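Intimin (Escherichia coli, PDB 6TPL) probably mediates bacterial adhesion, its D0-D1 juncture of two Ig-like domains holding an extended conformation that restrains the passenger's sphere of action. Local coordinates at residues A[107-112]-A[187-192]; A[142-147]-A[162-167]. All coordinates share one frame; numbering follows the deposited sequence.

Interaction 1: residues A[107-112]-A[187-192]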
ATOM      1  N   THR A 107      -0.522   3.900  10.162  1.00 11.83           N
ATOM      2  CA  THR A 107       0.678   3.320   9.575  1.00 11.97           C
ATOM      3  C   THR A 107       0.383   2.327   8.466  1.00 12.58           C
ATOM      4  O   THR A 107       1.283   2.030   7.673  1.00 11.69           O
ATOM      5  CB  THR A 107       1.523   2.619  10.651  1.00 12.30           C
ATOM      6  OG1 THR A 107       0.744   1.603  11.286  1.00 12.40           O
ATOM      7  CG2 THR A 107       2.012   3.626  11.681  1.00 14.29           C
ATOM      8  N   GLU A 108      -0.841   1.815   8.384  1.00 11.74           N
ATOM      9  CA  GLU A 108      -1.181   0.905   7.303  1.00 15.81           C
ATOM     10  C   GLU A 108      -2.689   0.858   7.105  1.00 11.57           C
ATOM     11  O   GLU A 108      -3.473   1.167   8.007  1.00 10.52           O
ATOM     12  CB  GLU A 108      -0.630  -0.499   7.574  1.00 16.76           C
ATOM     13  CG  GLU A 108      -0.792  -0.994   9.014  1.00 19.23           C
ATOM     14  CD  GLU A 108      -0.375  -2.453   9.179  1.00 17.28           C
ATOM     15  OE1 GLU A 108      -1.271  -3.319   9.206  1.00 12.52           O
ATOM     16  OE2 GLU A 108       0.841  -2.709   9.252  1.00 18.79           O
ATOM     17  N   ILE A 109      -3.074   0.465   5.893  1.00 10.33           N
ATOM     18  CA  ILE A 109      -4.463   0.245   5.514  1.00 10.07           C
ATOM     19  C   ILE A 109      -4.434  -0.910   4.518  1.00 10.00           C
ATOM     20  O   ILE A 109      -3.714  -0.857   3.515  1.00 10.08           O
ATOM     21  CB  ILE A 109      -5.105   1.520   4.935  1.00 10.03           C
ATOM     22  CG1 ILE A 109      -6.545   1.236   4.530  1.00  9.82           C
ATOM     23  CG2 ILE A 109      -4.296   2.033   3.772  1.00 10.16           C
ATOM     24  CD1 ILE A 109      -7.404   2.470   4.414  1.00 11.54           C
ATOM     25  N   LYS A 110      -5.161  -1.984   4.816  1.00 11.24           N
ATOM     26  CA  LYS A 110      -5.151  -3.195   4.006  1.00  9.97           C
ATOM     27  C   LYS A 110      -6.582  -3.618   3.703  1.00  9.86           C
ATOM     28  O   LYS A 110      -7.470  -3.470   4.547  1.00 10.15           O
ATOM     29  CB  LYS A 110      -4.413  -4.335   4.722  1.00 11.17           C
ATOM     30  CG  LYS A 110      -2.941  -4.065   5.006  1.00 15.73           C
ATOM     31  CD  LYS A 110      -2.331  -5.223   5.786  1.00 20.30           C
ATOM     32  CE  LYS A 110      -0.870  -4.990   6.127  1.00 24.43           C
ATOM     33  NZ  LYS A 110      -0.294  -6.155   6.861  1.00 27.72           N
ATOM     34  N   ALA A 111      -6.796  -4.130   2.490  1.00  9.68           N
ATOM     35  CA  ALA A 111      -8.056  -4.741   2.083  1.00  9.67           C
ATOM     36  C   ALA A 111      -7.837  -6.243   1.959  1.00 10.75           C
ATOM     37  O   ALA A 111      -6.807  -6.683   1.438  1.00 12.05           O
ATOM     38  CB  ALA A 111      -8.546  -4.146   0.759  1.00  9.68           C
ATOM     39  N   ASP A 112      -8.781  -7.036   2.473  1.00  9.91           N
ATOM     40  CA  ASP A 112      -8.586  -8.481   2.439  1.00 10.15           C
ATOM     41  C   ASP A 112      -8.714  -9.043   1.024  1.00 10.33           C
ATOM     42  O   ASP A 112      -8.133 -10.094   0.738  1.00 10.56           O
ATOM     43  CB  ASP A 112      -9.550  -9.164   3.423  1.00 10.25           C
ATOM     44  CG  ASP A 112     -11.009  -9.054   3.022  1.00 10.27           C
ATOM     45  OD1 ASP A 112     -11.777  -9.990   3.357  1.00 10.86           O
ATOM     46  OD2 ASP A 112     -11.399  -8.058   2.384  1.00 10.12           O
ATOM     47  N   VAL A 187      -2.706  13.712   6.520  1.00 12.45           N
ATOM     48  CA  VAL A 187      -2.490  12.691   5.500  1.00 14.03           C
ATOM     49  C   VAL A 187      -3.829  12.056   5.153  1.00 14.18           C
ATOM     50  O   VAL A 187      -4.498  11.488   6.025  1.00 16.66           O
ATOM     51  CB  VAL A 187      -1.488  11.616   5.960  1.00 16.35           C
ATOM     52  CG1 VAL A 187      -1.341  10.533   4.901  1.00 20.26           C
ATOM     53  CG2 VAL A 187      -0.139  12.250   6.287  1.00 13.71           C
ATOM     54  N   ASP A 188      -4.212  12.143   3.878  1.00 11.77           N
ATOM     55  CA  ASP A 188      -5.427  11.531   3.335  1.00 13.31           C
ATOM     56  C   ASP A 188      -5.081  10.100   2.933  1.00 13.47           C
ATOM     57  O   ASP A 188      -4.704   9.824   1.795  1.00 11.08           O
ATOM     58  CB  ASP A 188      -5.932  12.364   2.159  1.00 16.86           C
ATOM     59  CG  ASP A 188      -7.240  11.868   1.585  1.00 18.42           C
ATOM     60  OD1 ASP A 188      -7.899  11.016   2.212  1.00 16.38           O
ATOM     61  OD2 ASP A 188      -7.612  12.337   0.486  1.00 18.44           O
ATOM     62  N   VAL A 189      -5.197   9.173   3.888  1.00 10.90           N
ATOM     63  CA  VAL A 189      -4.707   7.819   3.658  1.00 10.57           C
ATOM     64  C   VAL A 189      -5.655   7.080   2.726  1.00 10.41           C
ATOM     65  O   VAL A 189      -6.860   6.975   2.992  1.00 13.42           O
ATOM     66  CB  VAL A 189      -4.536   7.061   4.983  1.00 10.49           C
ATOM     67  CG1 VAL A 189      -4.188   5.600   4.702  1.00 14.00           C
ATOM     68  CG2 VAL A 189      -3.459   7.710   5.836  1.00 10.69           C
ATOM     69  N   LYS A 190      -5.111   6.553   1.631  1.00 10.31           N
ATOM     70  CA  LYS A 190      -5.896   5.854   0.621  1.00 11.40           C
ATOM     71  C   LYS A 190      -5.657   4.353   0.725  1.00 12.94           C
ATOM     72  O   LYS A 190      -4.506   3.905   0.816  1.00 10.86           O
ATOM     73  CB  LYS A 190      -5.530   6.333  -0.786  1.00 15.98           C
ATOM     74  CG  LYS A 190      -5.660   7.827  -1.000  1.00 15.95           C
ATOM     75  CD  LYS A 190      -7.098   8.269  -0.849  1.00 15.97           C
ATOM     76  CE  LYS A 190      -7.244   9.768  -1.031  1.00 20.32           C
ATOM     77  NZ  LYS A 190      -8.661  10.206  -0.886  1.00 19.61           N
ATOM     78  N   ALA A 191      -6.739   3.584   0.705  1.00  9.91           N
ATOM     79  CA  ALA A 191      -6.645   2.137   0.617  1.00  9.78           C
ATOM     80  C   ALA A 191      -6.385   1.722  -0.827  1.00  9.82           C
ATOM     81  O   ALA A 191      -6.556   2.523  -1.752  1.00  9.96           O
ATOM     82  CB  ALA A 191      -7.935   1.497   1.121  1.00  9.78           C
ATOM     83  N   PRO A 192      -5.969   0.476  -1.055  1.00 13.33           N
ATOM     84  CA  PRO A 192      -5.961  -0.042  -2.428  1.00 15.47           C
ATOM     85  C   PRO A 192      -7.341   0.112  -3.054  1.00 10.40           C
ATOM     86  O   PRO A 192      -8.364  -0.084  -2.394  1.00 10.34           O
ATOM     87  CB  PRO A 192      -5.583  -1.518  -2.258  1.00 16.11           C
ATOM     88  CG  PRO A 192      -4.913  -1.608  -0.910  1.00 18.14           C
ATOM     89  CD  PRO A 192      -5.548  -0.535  -0.063  1.00 13.65           C
TER
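Ile109 and Ala191 mark the closest backbone approach, with their CA atoms 5.7 Å apart; the two segments run in roughly the same direction and form no hydrogen bond with each other. Ile109 is the centre of the contact. Its CG1 is anti to the backbone N (chi1 179°), and the chain extends on from there over Ala191. This puts Ile109 CD1 against Ala191 CB at 3.5 Å, tighter than usual for two carbons. The other branch, CG2, turns to Val189 and meets its CG1 at 3.7 Å, the two side chains lying alongside each other and pointing opposite ways. The same Ile109 CG2 methyl touches the backbone Lys190 O at 3.5 Å. Pro192 closes the far end, with its CD 4.0 Å from Ile109 O. Within its own segment, Lys190 NZ gives Asp188 OD2 a hydrogen bond and salt bridge of 2.7 Å, reaching it from above the carboxylate plane. Lys110 and Glu108 form a long salt bridge. The contact joins edge regions of the two sheets of an Ig-like β-sandwich. Strand 105-111 pairs with strand 124-132, and strand 189-190 with strand 174-181. Ala180 packs on Ile109, while Tyr126 and Val178 pack on Ala191. On the side of the preceding Ig-like domain, Ile97 touches Val189 and Gln77 NE2 hydrogen-bonds Lys190 O.

Interaction 2: residues A[142-147]-A[162-167]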
ATOM      1  N   VAL A 142     -10.610   6.302  14.105  1.00 14.53           N
ATOM      2  CA  VAL A 142     -10.304   6.292  12.681  1.00  9.93           C
ATOM      3  C   VAL A 142     -11.600   6.508  11.920  1.00 11.72           C
ATOM      4  O   VAL A 142     -12.574   5.774  12.123  1.00 13.20           O
ATOM      5  CB  VAL A 142      -9.639   4.970  12.261  1.00 11.95           C
ATOM      6  CG1 VAL A 142      -9.337   4.990  10.770  1.00 10.81           C
ATOM      7  CG2 VAL A 142      -8.378   4.722  13.073  1.00 11.44           C
ATOM      8  N   THR A 143     -11.622   7.511  11.048  1.00 12.04           N
ATOM      9  CA  THR A 143     -12.790   7.807  10.230  1.00  9.96           C
ATOM     10  C   THR A 143     -12.537   7.339   8.801  1.00  9.80           C
ATOM     11  O   THR A 143     -11.479   7.623   8.224  1.00  9.09           O
ATOM     12  CB  THR A 143     -13.129   9.301  10.258  1.00 13.69           C
ATOM     13  OG1 THR A 143     -13.458   9.692  11.598  1.00 14.12           O
ATOM     14  CG2 THR A 143     -14.318   9.593   9.344  1.00 13.21           C
ATOM     15  N   PHE A 144     -13.507   6.606   8.249  1.00  9.71           N
ATOM     16  CA  PHE A 144     -13.426   6.016   6.920  1.00 11.83           C
ATOM     17  C   PHE A 144     -14.427   6.693   5.990  1.00 13.72           C
ATOM     18  O   PHE A 144     -15.530   7.049   6.411  1.00 12.49           O
ATOM     19  CB  PHE A 144     -13.749   4.505   6.946  1.00 11.34           C
ATOM     20  CG  PHE A 144     -12.790   3.668   7.750  1.00 10.14           C
ATOM     21  CD1 PHE A 144     -12.916   3.567   9.132  1.00 11.57           C
ATOM     22  CD2 PHE A 144     -11.782   2.953   7.119  1.00 11.56           C
ATOM     23  CE1 PHE A 144     -12.043   2.790   9.877  1.00 11.09           C
ATOM     24  CE2 PHE A 144     -10.900   2.173   7.857  1.00 13.22           C
ATOM     25  CZ  PHE A 144     -11.031   2.091   9.236  1.00 11.94           C
ATOM     26  N   THR A 145     -14.067   6.823   4.713  1.00 11.86           N
ATOM     27  CA  THR A 145     -14.987   7.279   3.678  1.00 13.37           C
ATOM     28  C   THR A 145     -14.814   6.398   2.447  1.00 13.18           C
ATOM     29  O   THR A 145     -13.819   5.684   2.317  1.00 10.00           O
ATOM     30  CB  THR A 145     -14.759   8.749   3.300  1.00 18.39           C
ATOM     31  OG1 THR A 145     -13.422   8.929   2.824  1.00 21.69           O
ATOM     32  CG2 THR A 145     -14.989   9.647   4.499  1.00 19.10           C
ATOM     33  N   THR A 146     -15.790   6.450   1.540  1.00 15.02           N
ATOM     34  CA  THR A 146     -15.730   5.654   0.320  1.00 14.94           C
ATOM     35  C   THR A 146     -16.325   6.434  -0.844  1.00 10.76           C
ATOM     36  O   THR A 146     -17.157   7.324  -0.656  1.00 11.66           O
ATOM     37  CB  THR A 146     -16.472   4.318   0.476  1.00 10.11           C
ATOM     38  OG1 THR A 146     -16.237   3.491  -0.674  1.00 10.39           O
ATOM     39  CG2 THR A 146     -17.976   4.548   0.636  1.00 11.90           C
ATOM     40  N   THR A 147     -15.886   6.083  -2.053  1.00 10.77           N
ATOM     41  CA  THR A 147     -16.436   6.640  -3.283  1.00 11.86           C
ATOM     42  C   THR A 147     -17.539   5.776  -3.881  1.00 12.81           C
ATOM     43  O   THR A 147     -18.194   6.205  -4.835  1.00 13.82           O
ATOM     44  CB  THR A 147     -15.335   6.818  -4.335  1.00 12.45           C
ATOM     45  OG1 THR A 147     -14.766   5.547  -4.676  1.00 12.26           O
ATOM     46  CG2 THR A 147     -14.235   7.722  -3.810  1.00 13.99           C
ATOM     47  N   GLY A 162      -4.003  -1.595  18.146  1.00 14.54           N
ATOM     48  CA  GLY A 162      -3.913  -0.485  17.228  1.00 13.90           C
ATOM     49  C   GLY A 162      -4.777  -0.595  15.999  1.00 13.31           C
ATOM     50  O   GLY A 162      -4.670   0.258  15.112  1.00 12.81           O
ATOM     51  N   TYR A 163      -5.640  -1.600  15.920  1.00 13.43           N
ATOM     52  CA  TYR A 163      -6.382  -1.875  14.699  1.00 13.42           C
ATOM     53  C   TYR A 163      -7.820  -1.385  14.784  1.00 13.01           C
ATOM     54  O   TYR A 163      -8.479  -1.522  15.819  1.00 13.66           O
ATOM     55  CB  TYR A 163      -6.394  -3.373  14.389  1.00 15.81           C
ATOM     56  CG  TYR A 163      -5.045  -3.947  14.051  1.00 12.94           C
ATOM     57  CD1 TYR A 163      -4.382  -4.775  14.941  1.00 15.72           C
ATOM     58  CD2 TYR A 163      -4.437  -3.664  12.842  1.00 15.30           C
ATOM     59  CE1 TYR A 163      -3.148  -5.308  14.635  1.00 19.48           C
ATOM     60  CE2 TYR A 163      -3.204  -4.184  12.525  1.00 14.67           C
ATOM     61  CZ  TYR A 163      -2.561  -5.008  13.424  1.00 17.33           C
ATOM     62  OH  TYR A 163      -1.333  -5.533  13.112  1.00 15.86           O
ATOM     63  N   ALA A 164      -8.296  -0.828  13.669  1.00 12.51           N
ATOM     64  CA  ALA A 164      -9.694  -0.493  13.449  1.00 12.56           C
ATOM     65  C   ALA A 164     -10.095  -1.110  12.120  1.00 12.13           C
ATOM     66  O   ALA A 164      -9.320  -1.069  11.160  1.00 11.68           O
ATOM     67  CB  ALA A 164      -9.921   1.019  13.420  1.00 12.51           C
ATOM     68  N   LYS A 165     -11.289  -1.692  12.055  1.00 12.35           N
ATOM     69  CA  LYS A 165     -11.738  -2.320  10.823  1.00 14.81           C
ATOM     70  C   LYS A 165     -13.173  -1.934  10.505  1.00 12.16           C
ATOM     71  O   LYS A 165     -13.994  -1.713  11.398  1.00 12.65           O
ATOM     72  CB  LYS A 165     -11.625  -3.855  10.885  1.00 24.87           C
ATOM     73  CG  LYS A 165     -12.547  -4.548  11.886  1.00 32.23           C
ATOM     74  CD  LYS A 165     -12.451  -6.063  11.728  1.00 33.22           C
ATOM     75  CE  LYS A 165     -13.479  -6.798  12.565  1.00 34.62           C
ATOM     76  NZ  LYS A 165     -13.420  -8.271  12.336  1.00 35.23           N
ATOM     77  N   VAL A 166     -13.458  -1.864   9.205  1.00 11.79           N
ATOM     78  CA  VAL A 166     -14.807  -1.692   8.684  1.00 11.94           C
ATOM     79  C   VAL A 166     -14.943  -2.606   7.476  1.00 11.70           C
ATOM     80  O   VAL A 166     -13.951  -3.045   6.889  1.00 11.36           O
ATOM     81  CB  VAL A 166     -15.116  -0.233   8.282  1.00 11.85           C
ATOM     82  CG1 VAL A 166     -15.076   0.676   9.499  1.00 12.19           C
ATOM     83  CG2 VAL A 166     -14.154   0.245   7.190  1.00 11.34           C
ATOM     84  N   THR A 167     -16.188  -2.892   7.106  1.00 11.95           N
ATOM     85  CA  THR A 167     -16.481  -3.648   5.898  1.00 11.80           C
ATOM     86  C   THR A 167     -17.208  -2.755   4.903  1.00 11.74           C
ATOM     87  O   THR A 167     -17.845  -1.764   5.272  1.00 11.96           O
ATOM     88  CB  THR A 167     -17.328  -4.892   6.187  1.00 12.25           C
ATOM     89  OG1 THR A 167     -18.537  -4.530   6.862  1.00 12.74           O
ATOM     90  CG2 THR A 167     -16.550  -5.887   7.028  1.00 12.43           C
TER
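Phe144 and Val166 face each other across the interior of an Ig-like β-sandwich. Strand 142-146 belongs to one sheet and strand 163-167 to the other. Their short axes come within 8.5 Å and cross at -25°, both running the same way. No hydrogen bond spans the gap, so the fit depends on shape. Phe144 is the main bump. Its CG is anti to the carbonyl carbon (chi1 -63°), and the ring reaches toward the second strand, where its CZ end comes up to the small side chain of Ala164. Val166 rises from the opposite direction and lays its two methyls against one face of the ring. CG2 sits over the face in a CH-pi contact, 3.7 Å from the ring centroid and 15° off the normal. CG1 lies on the same face but nearer the rim, 3.6 Å from Phe144 CD1. The fork of Val166 thus supports the ring across one face. At the edge, near the ring plane, is the backbone Ala164 O, 4.1 Å from Phe144 CZ. All four residues are buried. Strand 124-132 adds Val128 against Phe144 and Val130 against Val142. Leu151 touches both Phe144 and Val166, extending the apolar cluster. Toward the N-terminal ends of both segments the layers meet carbon to carbon, Val142 CG2 lying 4.0 Å from Ala164 CB.

Both interactions bridge the same two sheets of the second Ig-like domain. Strands 105-111 and 163-169 flank strand 124-132 in one sheet; strands 141-146 and 189-190 both pair with strand 174-181 in the other. Interaction 2 is core, an aromatic ring set on aliphatic methyls. Interaction 1 is partly buried and lies at the side that meets the preceding domain. Its side-chain packing is aliphatic, with backbone carbonyls touching an isoleucine methyl and a proline ring carbon, and with a short and a long salt bridge beside it. Neither has a hydrogen bond across its segments. Their centres are about 9 Å apart, and Glu108 OE1 packs 3.9 Å from Tyr163 CE2 where they meet.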